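Long-range contact in alginase (Pseudoalteromonas, PDB 4Q8K), which probably cleaves the polysaccharide alginate by beta-elimination: residues 222-228 against 316-322. Residues are numbered along the deposited sequence; the frame is centred on the assembly and turned at random.
Sequences TIISQHH and YFKFGNY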
loop_
_atom_site.group_PDB
_atom_site.type_symbol
_atom_site.label_atom_id
_atom_site.label_comp_id
_atom_site.label_asym_id
_atom_site.label_seq_id
_atom_site.Cartn_x
_atom_site.Cartn_y
_atom_site.Cartn_z
ATOM N N THR A 222 6.773 -3.479 -0.561
ATOM C CA THR A 222 5.487 -3.151 -1.166
ATOM C C THR A 222 4.778 -2.041 -0.408
ATOM O O THR A 222 5.044 -1.818 0.778
ATOM C CB THR A 222 4.556 -4.368 -1.202
ATOM O OG1 THR A 222 3.304 -3.984 -1.795
ATOM C CG2 THR A 222 4.317 -4.905 0.208
ATOM N N ILE A 223 3.896 -1.338 -1.112
ATOM C CA ILE A 223 2.981 -0.390 -0.474
ATOM C C ILE A 223 1.606 -1.052 -0.407
ATOM O O ILE A 223 1.065 -1.479 -1.433
ATOM C CB ILE A 223 2.912 0.949 -1.253
ATOM C CG1 ILE A 223 4.284 1.636 -1.280
ATOM C CG2 ILE A 223 1.863 1.903 -0.639
ATOM C CD1 ILE A 223 4.322 2.829 -2.208
ATOM N N ILE A 224 1.038 -1.148 0.799
ATOM C CA ILE A 224 -0.200 -1.917 0.989
ATOM C C ILE A 224 -1.418 -1.020 1.221
ATOM O O ILE A 224 -2.551 -1.493 1.219
ATOM C CB ILE A 224 -0.108 -2.957 2.147
ATOM C CG1 ILE A 224 0.095 -2.277 3.503
ATOM C CG2 ILE A 224 1.002 -3.993 1.896
ATOM C CD1 ILE A 224 -0.020 -3.235 4.662
ATOM N N SER A 225 -1.171 0.265 1.425
ATOM C CA SER A 225 -2.258 1.239 1.493
ATOM C C SER A 225 -1.698 2.641 1.287
ATOM O O SER A 225 -0.579 2.938 1.697
ATOM C CB SER A 225 -3.041 1.109 2.809
ATOM O OG SER A 225 -2.331 1.673 3.897
ATOM N N GLN A 226 -2.463 3.506 0.640
ATOM C CA GLN A 226 -1.995 4.863 0.419
ATOM C C GLN A 226 -3.111 5.835 0.080
ATOM O O GLN A 226 -4.121 5.457 -0.515
ATOM C CB GLN A 226 -0.934 4.908 -0.680
ATOM C CG GLN A 226 -1.425 4.439 -2.019
ATOM C CD GLN A 226 -0.357 4.574 -3.074
ATOM O OE1 GLN A 226 0.012 5.685 -3.461
ATOM N NE2 GLN A 226 0.147 3.447 -3.546
ATOM N N HIS A 227 -2.918 7.087 0.476
ATOM C CA HIS A 227 -3.719 8.171 -0.052
ATOM C C HIS A 227 -2.911 8.780 -1.189
ATOM O O HIS A 227 -1.768 9.191 -1.006
ATOM C CB HIS A 227 -4.044 9.210 1.028
ATOM C CG HIS A 227 -5.116 8.769 1.978
ATOM N ND1 HIS A 227 -4.841 8.142 3.176
ATOM C CD2 HIS A 227 -6.467 8.837 1.891
ATOM C CE1 HIS A 227 -5.974 7.858 3.793
ATOM N NE2 HIS A 227 -6.977 8.269 3.034
ATOM N N HIS A 228 -3.499 8.805 -2.374
ATOM C CA HIS A 228 -2.816 9.291 -3.559
ATOM C C HIS A 228 -3.316 10.699 -3.881
ATOM O O HIS A 228 -4.495 11.010 -3.666
ATOM C CB HIS A 228 -3.104 8.334 -4.714
ATOM C CG HIS A 228 -2.240 8.542 -5.916
ATOM N ND1 HIS A 228 -1.253 7.647 -6.285
ATOM C CD2 HIS A 228 -2.233 9.514 -6.855
ATOM C CE1 HIS A 228 -0.668 8.073 -7.387
ATOM N NE2 HIS A 228 -1.244 9.204 -7.756
ATOM N N TYR A 316 -7.383 10.272 -3.167
ATOM C CA TYR A 316 -8.014 8.964 -3.176
ATOM C C TYR A 316 -7.215 7.895 -2.460
ATOM O O TYR A 316 -5.995 7.828 -2.578
ATOM C CB TYR A 316 -8.396 8.528 -4.599
ATOM C CG TYR A 316 -7.284 8.371 -5.628
ATOM C CD1 TYR A 316 -6.610 9.482 -6.129
ATOM C CD2 TYR A 316 -6.955 7.117 -6.141
ATOM C CE1 TYR A 316 -5.616 9.342 -7.100
ATOM C CE2 TYR A 316 -5.973 6.978 -7.113
ATOM C CZ TYR A 316 -5.312 8.092 -7.582
ATOM O OH TYR A 316 -4.336 7.960 -8.546
ATOM N N PHE A 317 -7.938 7.083 -1.702
ATOM C CA PHE A 317 -7.363 5.984 -0.961
ATOM C C PHE A 317 -7.210 4.755 -1.856
ATOM O O PHE A 317 -8.077 4.478 -2.694
ATOM C CB PHE A 317 -8.256 5.640 0.231
ATOM C CG PHE A 317 -7.691 4.571 1.127
ATOM C CD1 PHE A 317 -6.571 4.826 1.897
ATOM C CD2 PHE A 317 -8.294 3.329 1.219
ATOM C CE1 PHE A 317 -6.045 3.848 2.731
ATOM C CE2 PHE A 317 -7.780 2.345 2.044
ATOM C CZ PHE A 317 -6.650 2.611 2.810
ATOM N N LYS A 318 -6.106 4.030 -1.673
ATOM C CA LYS A 318 -5.895 2.753 -2.343
ATOM C C LYS A 318 -5.367 1.734 -1.354
ATOM O O LYS A 318 -4.734 2.093 -0.353
ATOM C CB LYS A 318 -4.878 2.890 -3.486
ATOM C CG LYS A 318 -5.023 4.143 -4.316
ATOM C CD LYS A 318 -4.225 4.054 -5.612
ATOM C CE LYS A 318 -2.729 4.061 -5.364
ATOM N NZ LYS A 318 -1.982 3.932 -6.668
ATOM N N PHE A 319 -5.592 0.457 -1.632
ATOM C CA PHE A 319 -5.008 -0.574 -0.781
ATOM C C PHE A 319 -4.853 -1.857 -1.579
ATOM O O PHE A 319 -5.541 -2.052 -2.582
ATOM C CB PHE A 319 -5.877 -0.799 0.460
ATOM C CG PHE A 319 -7.209 -1.418 0.157
ATOM C CD1 PHE A 319 -8.278 -0.627 -0.234
ATOM C CD2 PHE A 319 -7.391 -2.780 0.264
ATOM C CE1 PHE A 319 -9.511 -1.197 -0.520
ATOM C CE2 PHE A 319 -8.623 -3.358 -0.019
ATOM C CZ PHE A 319 -9.681 -2.558 -0.408
ATOM N N GLY A 320 -3.936 -2.711 -1.135
ATOM C CA GLY A 320 -3.629 -3.959 -1.811
ATOM C C GLY A 320 -2.148 -4.269 -1.723
ATOM O O GLY A 320 -1.558 -4.276 -0.643
ATOM N N ASN A 321 -1.526 -4.523 -2.865
ATOM C CA ASN A 321 -0.122 -4.884 -2.846
ATOM C C ASN A 321 0.516 -4.276 -4.079
ATOM O O ASN A 321 0.341 -4.781 -5.196
ATOM C CB ASN A 321 0.014 -6.412 -2.805
ATOM C CG ASN A 321 1.461 -6.885 -2.820
ATOM O OD1 ASN A 321 2.383 -6.097 -3.007
ATOM N ND2 ASN A 321 1.653 -8.185 -2.651
ATOM N N TYR A 322 1.200 -3.153 -3.875
ATOM C CA TYR A 322 1.926 -2.468 -4.936
ATOM C C TYR A 322 3.417 -2.734 -4.751
ATOM O O TYR A 322 4.090 -2.039 -3.996
ATOM C CB TYR A 322 1.630 -0.975 -4.845
ATOM C CG TYR A 322 2.264 -0.091 -5.889
ATOM C CD1 TYR A 322 2.987 -0.617 -6.955
ATOM C CD2 TYR A 322 2.148 1.290 -5.797
ATOM C CE1 TYR A 322 3.559 0.209 -7.900
ATOM C CE2 TYR A 322 2.724 2.129 -6.739
ATOM C CZ TYR A 322 3.431 1.575 -7.789
ATOM O OH TYR A 322 4.003 2.401 -8.732
HETATM O O HOH W 1 0.646 5.003 -6.902
#
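Gln226 and Lys318 face each other as a hydrogen-bonded pair, Lys318 N giving to Gln226 O at 2.7 Å and Gln226 N to Lys318 O, in an antiparallel ladder that continues to His228 and Tyr316, which likewise exchange two bonds, His228 N to Tyr316 O and Tyr316 N to His228 O. At the other end Ile223 and Tyr322 exchange two backbone bonds. Between these ends the register slips by one residue at a beta bulge, where Gly320 N still finds Ile224 O at 3.0 Å. Gly320 has backbone angles that would jam a side chain against the preceding carbonyl, so the corner calls for glycine. Thr222 closes the end beside Ile223: a chi1 of 179° swings OG1 away from the backbone N, and the hydroxyl donates to Asn321 OD1 at 2.6 Å from above the amide plane, while Asn321 ND2 is taken by Ser355.

The side chains of Gln226, His228, Tyr316, Lys318 and Tyr322 share one face of the sheet. Lys318 CE lies against the Gln226 amide, 3.3 Å from CD, and its NZ reaches Glu190 in a salt bridge and a water at 2.8 Å; that water is held weakly by His228 ND1. Gln226 NE2 meets the edge of the Tyr322 ring, amide and ring 12° from coplanar. His228 sets CB over the Tyr316 ring, 3.7 Å from its centroid, and Tyr316 OH sits above the imidazole. Replacing Tyr316 with alanine would probably leave the imidazole freer to turn.

On the opposite face, Phe317 CD1 packs over the His227 ring, whose ND1 bonds Ser236 on the adjacent strand and NE2 Glu206 of the facing sheet, bridging the jelly roll. The chemistry divides by face: aromatic packing with both His227 nitrogens satisfied, against Lys318, His228 and tyrosines, with sulfate beside His228, consistent with binding an anionic polysaccharide.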